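Local coordinates for protein sugar phosphate isomerase/epimerase (Parabacteroides distasonis, PDB 3OBE) that probably acts as an isomerase or epimerase on sugar phosphates or related sugars, using a xylose isomerase-like TIM barrel, at residues S95-P99 and V132-L136; V148-N153 and L203-D209. All blocks are in the same frame, centred on the assembly; numbering follows the deposited sequence.

Overall arrangement
Both contacts belong to one xylose isomerase-like TIM barrel. Contact 1 (S95-P99 with V132-L136) joins the ends of strands 91-95 and 130-133, and its centre lies about 8 Å from the centre of the chain. Contact 2 (V148-N153 with L203-D209) pairs two outer helices, with its centre about 17 Å from the centre of the chain. The two centres are 15 Å apart, yet the contacts touch directly: L136 CD1 packs on F204 CZ at 3.7 Å, and Q133 OE1 approaches F152 CE1 to 3.8 Å. H96, whose side chain lies about 3 Å from a bound phosphate, puts contact 1 at a pocket that probably marks the active site, whereas contact 2 packs helices on the outside of the barrel.

Contact 1 (S95-P99 and V132-L136); sequences SHLTP and VQPSL. With EOH (ethanol), chain H.
H96 stands beside V132 and P134 where strands 91-95 and 130-133, outermost in the eight-stranded parallel sheet, meet. A single H96-V132 bridge joins them and so closes the barrel: V132 N donates to S95 O (2.9 Å) and L97 N to V132 O (2.9 Å). Along H96, CB and CG pass the ethanol oxygen, and CD2 lies 3.8 Å from V132 CG1. ND1 bonds the ethanol O in plane, at an unusually short and doubtful 2.5 Å. CE1 lies between P134 CB (3.7 Å) and that oxygen, while NE2 nears V132 CG1 and bonds E216 OE1. With CG anti to the carbonyl carbon (chi1 -88°), P134 CB lies over one ring face, 3.8 Å from the H96 centroid, in a rim-displaced CH-pi contact. T98 OG1 and S135 OG share a hydrogen bond of 2.7 Å. P99 CD rests 3.5 Å from Q133 OE1, and that amide's NE2 bonds S135 O and Y104 OH. The bond to E216 and the packing of P134, with the H169 and H244 rings also against the imidazole, probably limit its rotation. Ethanol and a nearby phosphate, both probably from the crystallisation liquor, are consistent with a polar pocket that could receive a sugar hydroxyl.

Contact 2 (V148-N153 and L203-D209); sequences VSEIFN and LFLKNTD
S149 and F152 of helix 142-160 meet F204 of helix 200-207 and the N207 and T208 that follow it. The short helical segments cross at -53° with axes 9.3 Å apart. The tight part centres on S149, which fits closely against N207: its CB lies 3.4 Å from N207 O, and its OG, bonded to A145 O, is 3.5 Å from N207 CB. T208 CG2 packs on S149 CB, while T208 OG1 turns back to F204 O and also meets R239 NH2. Beside this lies an apolar layer. F152 directs its edge at the face of F204 in a T-shaped pair, centroids 5.5 Å apart and planes at 67°, with CE2 above the middle of the F204 ring. V148 CG1 approaches F204 CE1 obliquely at 3.8 Å.

The partly exposed side is polar, held by one good bond and one weak one. N153 OD1 takes an almost straight bond from D209 N (2.9 Å, 171° at the hydrogen), with the donor tilted off the carbonyl plane, whereas ND2 reaches N207 O only weakly at 3.4 Å. N153 OD1 also lies close to T208 CA. The looseness is at N207 and D209, whose side-chain ends lead away, to L203 O and D211 N. A leucine in place of N153 would probably leave D209 N without its acceptor and let the backbone at T208-D209 shift.

F152 also meets the rings of W166 and Y168, and F204 meets Y168 edge-to-face; N153 and T208 touch V213, and T208 also F215. Helices 142-160 and 200-207 are therefore packed together over strands 165-169 and 213-218 of the barrel.

Contact 1 (S95-P99 and V132-L136)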
ATOM      1  N   SER A  95       0.611   6.602   2.235  1.00 13.11           N
ATOM      2  CA  SER A  95      -0.686   7.142   1.945  1.00 13.82           C
ATOM      3  C   SER A  95      -1.144   6.613   0.605  1.00 13.77           C
ATOM      4  O   SER A  95      -0.378   6.585  -0.340  1.00 14.89           O
ATOM      5  CB  SER A  95      -0.591   8.667   1.921  1.00 15.33           C
ATOM      6  OG  SER A  95      -1.809   9.236   1.470  1.00 16.76           O
ATOM      7  N   HIS A  96      -2.377   6.142   0.568  1.00 13.09           N
ATOM      8  CA  HIS A  96      -3.026   5.727  -0.680  1.00 12.88           C
ATOM      9  C   HIS A  96      -3.844   6.885  -1.263  1.00 13.31           C
ATOM     10  O   HIS A  96      -4.729   7.466  -0.561  1.00 13.73           O
ATOM     11  CB  HIS A  96      -3.995   4.585  -0.391  1.00 11.78           C
ATOM     12  CG  HIS A  96      -3.375   3.228  -0.452  1.00 11.90           C
ATOM     13  ND1 HIS A  96      -4.126   2.095  -0.607  1.00 12.24           N
ATOM     14  CD2 HIS A  96      -2.076   2.827  -0.450  1.00 14.99           C
ATOM     15  CE1 HIS A  96      -3.332   1.044  -0.619  1.00 12.84           C
ATOM     16  NE2 HIS A  96      -2.083   1.456  -0.585  1.00 13.21           N
ATOM     17  N   LEU A  97      -3.602   7.219  -2.538  1.00 13.67           N
ATOM     18  CA  LEU A  97      -4.347   8.263  -3.213  1.00 13.91           C
ATOM     19  C   LEU A  97      -4.404   7.990  -4.692  1.00 13.42           C
ATOM     20  O   LEU A  97      -3.465   7.451  -5.299  1.00 12.78           O
ATOM     21  CB  LEU A  97      -3.747   9.660  -2.945  1.00 14.85           C
ATOM     22  CG  LEU A  97      -2.341   9.973  -3.475  1.00 16.22           C
ATOM     23  CD1 LEU A  97      -2.027  11.478  -3.241  1.00 16.22           C
ATOM     24  CD2 LEU A  97      -1.259   9.130  -2.835  1.00 18.17           C
ATOM     25  N   THR A  98      -5.514   8.416  -5.281  1.00 14.12           N
ATOM     26  CA  THR A  98      -5.786   8.224  -6.703  1.00 15.26           C
ATOM     27  C   THR A  98      -6.312   9.546  -7.272  1.00 16.09           C
ATOM     28  O   THR A  98      -7.198  10.160  -6.670  1.00 16.54           O
ATOM     29  CB  THR A  98      -6.899   7.160  -6.870  1.00 15.08           C
ATOM     30  OG1 THR A  98      -6.478   5.915  -6.257  1.00 15.76           O
ATOM     31  CG2 THR A  98      -7.340   6.984  -8.352  1.00 16.34           C
ATOM     32  N   PRO A  99      -5.762  10.020  -8.424  1.00 16.18           N
ATOM     33  CA  PRO A  99      -6.353  11.210  -9.019  1.00 17.59           C
ATOM     34  C   PRO A  99      -7.839  11.068  -9.345  1.00 18.02           C
ATOM     35  O   PRO A  99      -8.289   9.995  -9.688  1.00 16.24           O
ATOM     36  CB  PRO A  99      -5.540  11.383 -10.321  1.00 18.43           C
ATOM     37  CG  PRO A  99      -4.252  10.610 -10.083  1.00 17.17           C
ATOM     38  CD  PRO A  99      -4.693   9.474  -9.263  1.00 16.87           C
ATOM     39  N   VAL A 132       1.270   6.157  -2.658  1.00 12.12           N
ATOM     40  CA  VAL A 132       0.956   4.968  -3.438  1.00 10.87           C
ATOM     41  C   VAL A 132      -0.418   5.117  -4.076  1.00 11.35           C
ATOM     42  O   VAL A 132      -1.395   5.459  -3.381  1.00 12.67           O
ATOM     43  CB  VAL A 132       0.973   3.740  -2.535  1.00 11.96           C
ATOM     44  CG1 VAL A 132       0.396   2.422  -3.254  1.00 11.36           C
ATOM     45  CG2 VAL A 132       2.400   3.518  -2.060  1.00 12.42           C
ATOM     46  N   GLN A 133      -0.491   4.851  -5.377  1.00 11.04           N
ATOM     47  CA  GLN A 133      -1.740   4.741  -6.082  1.00 11.13           C
ATOM     48  C   GLN A 133      -2.225   3.309  -6.063  1.00 12.34           C
ATOM     49  O   GLN A 133      -1.512   2.439  -6.533  1.00 12.11           O
ATOM     50  CB  GLN A 133      -1.635   5.214  -7.523  1.00 12.46           C
ATOM     51  CG  GLN A 133      -2.982   5.090  -8.297  1.00 11.08           C
ATOM     52  CD  GLN A 133      -3.030   5.880  -9.570  1.00 14.64           C
ATOM     53  OE1 GLN A 133      -2.396   6.929  -9.694  1.00 13.24           O
ATOM     54  NE2 GLN A 133      -3.817   5.403 -10.542  1.00 12.07           N
ATOM     55  N   PRO A 134      -3.470   3.082  -5.580  1.00 12.83           N
ATOM     56  CA  PRO A 134      -3.954   1.686  -5.457  1.00 12.64           C
ATOM     57  C   PRO A 134      -5.069   1.357  -6.437  1.00 12.59           C
ATOM     58  O   PRO A 134      -5.839   0.414  -6.227  1.00 13.55           O
ATOM     59  CB  PRO A 134      -4.493   1.683  -4.024  1.00 12.60           C
ATOM     60  CG  PRO A 134      -5.155   3.033  -3.916  1.00 13.74           C
ATOM     61  CD  PRO A 134      -4.197   3.988  -4.664  1.00 13.39           C
ATOM     62  N   SER A 135      -5.155   2.119  -7.505  1.00 11.76           N
ATOM     63  CA  SER A 135      -6.318   2.089  -8.414  1.00 12.37           C
ATOM     64  C   SER A 135      -5.822   1.899  -9.844  1.00 12.31           C
ATOM     65  O   SER A 135      -5.016   2.680 -10.356  1.00 12.54           O
ATOM     66  CB  SER A 135      -7.061   3.398  -8.305  1.00 13.40           C
ATOM     67  OG  SER A 135      -7.523   3.579  -6.988  1.00 14.95           O
ATOM     68  N   LEU A 136      -6.299   0.822 -10.454  1.00 12.61           N
ATOM     69  CA  LEU A 136      -5.951   0.421 -11.819  1.00 12.56           C
ATOM     70  C   LEU A 136      -6.732   1.195 -12.851  1.00 12.36           C
ATOM     71  O   LEU A 136      -7.967   1.142 -12.841  1.00 13.59           O
ATOM     72  CB  LEU A 136      -6.269  -1.083 -11.999  1.00 12.97           C
ATOM     73  CG  LEU A 136      -5.903  -1.756 -13.345  1.00 13.83           C
ATOM     74  CD1 LEU A 136      -4.434  -1.655 -13.707  1.00 13.62           C
ATOM     75  CD2 LEU A 136      -6.272  -3.242 -13.227  1.00 12.37           C
TER
HETATM   76  C1  EOH H 407      -7.380   2.847   0.533  0.50 19.10           C
HETATM   77  C2  EOH H 407      -8.743   3.457   0.173  0.50 17.55           C
HETATM   78  O   EOH H 407      -6.613   2.505  -0.631  0.50 18.31           O

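Contact 2 (V148-N153 and L203-D209)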
ATOM      1  N   VAL A 148      -0.115   4.667 -19.255  1.00 14.89           N
ATOM      2  CA  VAL A 148      -0.248   4.679 -17.822  1.00 13.52           C
ATOM      3  C   VAL A 148       1.126   4.654 -17.157  1.00 14.23           C
ATOM      4  O   VAL A 148       1.377   5.417 -16.222  1.00 14.47           O
ATOM      5  CB  VAL A 148      -1.191   3.532 -17.288  1.00 12.97           C
ATOM      6  CG1 VAL A 148      -1.058   3.390 -15.750  1.00 12.19           C
ATOM      7  CG2 VAL A 148      -2.625   3.838 -17.659  1.00 14.18           C
ATOM      8  N   SER A 149       2.018   3.797 -17.641  1.00 14.97           N
ATOM      9  CA  SER A 149       3.356   3.729 -17.058  1.00 14.08           C
ATOM     10  C   SER A 149       4.098   5.069 -17.175  1.00 15.35           C
ATOM     11  O   SER A 149       4.825   5.444 -16.251  1.00 14.81           O
ATOM     12  CB  SER A 149       4.193   2.617 -17.676  1.00 14.94           C
ATOM     13  OG  SER A 149       3.554   1.372 -17.491  1.00 15.84           O
ATOM     14  N   GLU A 150       3.927   5.769 -18.297  1.00 15.14           N
ATOM     15  CA  GLU A 150       4.571   7.060 -18.500  1.00 17.04           C
ATOM     16  C   GLU A 150       4.083   8.091 -17.497  1.00 16.52           C
ATOM     17  O   GLU A 150       4.867   8.877 -16.986  1.00 16.94           O
ATOM     18  CB  GLU A 150       4.326   7.585 -19.900  1.00 17.07           C
ATOM     19  CG  GLU A 150       5.006   6.739 -20.942  1.00 21.04           C
ATOM     20  CD  GLU A 150       4.741   7.157 -22.348  1.00 25.12           C
ATOM     21  OE1 GLU A 150       4.260   8.293 -22.582  1.00 26.73           O
ATOM     22  OE2 GLU A 150       5.086   6.316 -23.243  1.00 27.77           O
ATOM     23  N   ILE A 151       2.789   8.071 -17.210  1.00 15.86           N
ATOM     24  CA  ILE A 151       2.171   8.939 -16.208  1.00 15.89           C
ATOM     25  C   ILE A 151       2.679   8.591 -14.789  1.00 15.42           C
ATOM     26  O   ILE A 151       2.997   9.479 -14.006  1.00 14.93           O
ATOM     27  CB  ILE A 151       0.642   8.813 -16.263  1.00 15.65           C
ATOM     28  CG1 ILE A 151       0.138   9.483 -17.560  1.00 17.18           C
ATOM     29  CG2 ILE A 151       0.033   9.435 -15.001  1.00 16.22           C
ATOM     30  CD1 ILE A 151      -1.321   9.165 -18.004  1.00 17.21           C
ATOM     31  N   PHE A 152       2.780   7.313 -14.487  1.00 14.66           N
ATOM     32  CA  PHE A 152       3.384   6.844 -13.209  1.00 14.28           C
ATOM     33  C   PHE A 152       4.831   7.300 -13.044  1.00 14.77           C
ATOM     34  O   PHE A 152       5.190   7.765 -11.989  1.00 15.08           O
ATOM     35  CB  PHE A 152       3.289   5.328 -13.091  1.00 13.52           C
ATOM     36  CG  PHE A 152       1.886   4.779 -12.872  1.00 12.69           C
ATOM     37  CD1 PHE A 152       0.786   5.579 -12.645  1.00 13.71           C
ATOM     38  CD2 PHE A 152       1.721   3.417 -12.866  1.00 14.13           C
ATOM     39  CE1 PHE A 152      -0.451   5.004 -12.387  1.00 13.69           C
ATOM     40  CE2 PHE A 152       0.523   2.839 -12.593  1.00 13.34           C
ATOM     41  CZ  PHE A 152      -0.571   3.637 -12.373  1.00 13.49           C
ATOM     42  N   ASN A 153       5.651   7.178 -14.103  1.00 15.70           N
ATOM     43  CA  ASN A 153       7.010   7.715 -14.110  1.00 16.14           C
ATOM     44  C   ASN A 153       7.050   9.198 -13.751  1.00 15.73           C
ATOM     45  O   ASN A 153       7.812   9.605 -12.887  1.00 16.03           O
ATOM     46  CB  ASN A 153       7.690   7.473 -15.433  1.00 16.32           C
ATOM     47  CG  ASN A 153       8.264   6.088 -15.565  1.00 17.98           C
ATOM     48  OD1 ASN A 153       8.524   5.400 -14.597  1.00 17.73           O
ATOM     49  ND2 ASN A 153       8.493   5.677 -16.817  1.00 21.93           N
ATOM     50  N   LEU A 203       3.737  -5.439 -17.517  1.00 14.77           N
ATOM     51  CA  LEU A 203       3.866  -4.285 -18.339  1.00 14.10           C
ATOM     52  C   LEU A 203       4.202  -3.024 -17.515  1.00 14.53           C
ATOM     53  O   LEU A 203       5.031  -2.217 -17.942  1.00 14.44           O
ATOM     54  CB  LEU A 203       2.608  -4.066 -19.179  1.00 12.94           C
ATOM     55  CG  LEU A 203       2.383  -5.117 -20.247  1.00 12.60           C
ATOM     56  CD1 LEU A 203       0.898  -4.984 -20.731  1.00 15.02           C
ATOM     57  CD2 LEU A 203       3.434  -4.965 -21.381  1.00 17.07           C
ATOM     58  N   PHE A 204       3.564  -2.856 -16.366  1.00 13.60           N
ATOM     59  CA  PHE A 204       3.858  -1.714 -15.512  1.00 13.60           C
ATOM     60  C   PHE A 204       5.294  -1.789 -14.999  1.00 14.27           C
ATOM     61  O   PHE A 204       6.027  -0.792 -15.038  1.00 14.64           O
ATOM     62  CB  PHE A 204       2.933  -1.617 -14.298  1.00 13.33           C
ATOM     63  CG  PHE A 204       1.523  -1.225 -14.571  1.00 14.56           C
ATOM     64  CD1 PHE A 204       1.087  -0.679 -15.766  1.00 14.18           C
ATOM     65  CD2 PHE A 204       0.595  -1.425 -13.590  1.00 14.94           C
ATOM     66  CE1 PHE A 204      -0.250  -0.310 -15.937  1.00 15.09           C
ATOM     67  CE2 PHE A 204      -0.702  -1.061 -13.748  1.00 13.28           C
ATOM     68  CZ  PHE A 204      -1.151  -0.519 -14.922  1.00 13.12           C
ATOM     69  N   LEU A 205       5.723  -2.954 -14.569  1.00 14.44           N
ATOM     70  CA  LEU A 205       7.125  -3.133 -14.173  1.00 14.65           C
ATOM     71  C   LEU A 205       8.118  -2.780 -15.259  1.00 16.27           C
ATOM     72  O   LEU A 205       9.105  -2.048 -15.026  1.00 16.22           O
ATOM     73  CB  LEU A 205       7.335  -4.570 -13.677  1.00 14.03           C
ATOM     74  CG  LEU A 205       6.670  -4.857 -12.321  1.00 13.66           C
ATOM     75  CD1 LEU A 205       6.304  -6.346 -12.173  1.00 13.89           C
ATOM     76  CD2 LEU A 205       7.570  -4.462 -11.136  1.00 14.12           C
ATOM     77  N   LYS A 206       7.892  -3.344 -16.426  1.00 17.05           N
ATOM     78  CA  LYS A 206       8.844  -3.184 -17.533  1.00 18.30           C
ATOM     79  C   LYS A 206       8.857  -1.807 -18.129  1.00 19.13           C
ATOM     80  O   LYS A 206       9.874  -1.392 -18.726  1.00 19.71           O
ATOM     81  CB  LYS A 206       8.625  -4.220 -18.610  1.00 20.55           C
ATOM     82  CG  LYS A 206       8.691  -5.624 -18.019  1.00 27.19           C
ATOM     83  CD  LYS A 206       9.795  -6.464 -18.447  1.00 35.52           C
ATOM     84  CE  LYS A 206       9.403  -7.925 -18.319  1.00 38.01           C
ATOM     85  NZ  LYS A 206      10.515  -8.820 -18.667  1.00 44.23           N
ATOM     86  N   ASN A 207       7.775  -1.052 -17.951  1.00 16.99           N
ATOM     87  CA  ASN A 207       7.677   0.274 -18.545  1.00 17.58           C
ATOM     88  C   ASN A 207       7.808   1.433 -17.549  1.00 17.74           C
ATOM     89  O   ASN A 207       7.623   2.580 -17.925  1.00 18.35           O
ATOM     90  CB  ASN A 207       6.372   0.388 -19.351  1.00 17.34           C
ATOM     91  CG  ASN A 207       6.446  -0.434 -20.622  1.00 18.09           C
ATOM     92  OD1 ASN A 207       7.159  -0.069 -21.547  1.00 18.61           O
ATOM     93  ND2 ASN A 207       5.771  -1.580 -20.644  1.00 18.45           N
ATOM     94  N   THR A 208       8.173   1.120 -16.305  1.00 18.23           N
ATOM     95  CA  THR A 208       8.464   2.152 -15.292  1.00 17.30           C
ATOM     96  C   THR A 208       9.920   2.066 -14.857  1.00 18.26           C
ATOM     97  O   THR A 208      10.540   1.019 -14.922  1.00 18.06           O
ATOM     98  CB  THR A 208       7.554   2.075 -14.051  1.00 16.99           C
ATOM     99  OG1 THR A 208       7.588   0.776 -13.465  1.00 14.94           O
ATOM    100  CG2 THR A 208       6.109   2.378 -14.439  1.00 14.73           C
ATOM    101  N   ASP A 209      10.448   3.219 -14.501  1.00 17.55           N
ATOM    102  CA  ASP A 209      11.840   3.361 -14.079  1.00 19.09           C
ATOM    103  C   ASP A 209      11.970   3.013 -12.627  1.00 17.59           C
ATOM    104  O   ASP A 209      11.300   3.662 -11.802  1.00 17.99           O
ATOM    105  CB  ASP A 209      12.213   4.834 -14.260  1.00 20.06           C
ATOM    106  CG  ASP A 209      13.674   5.136 -14.012  1.00 25.52           C
ATOM    107  OD1 ASP A 209      14.389   4.446 -13.235  1.00 30.13           O
ATOM    108  OD2 ASP A 209      14.115   6.168 -14.587  1.00 29.75           O
TER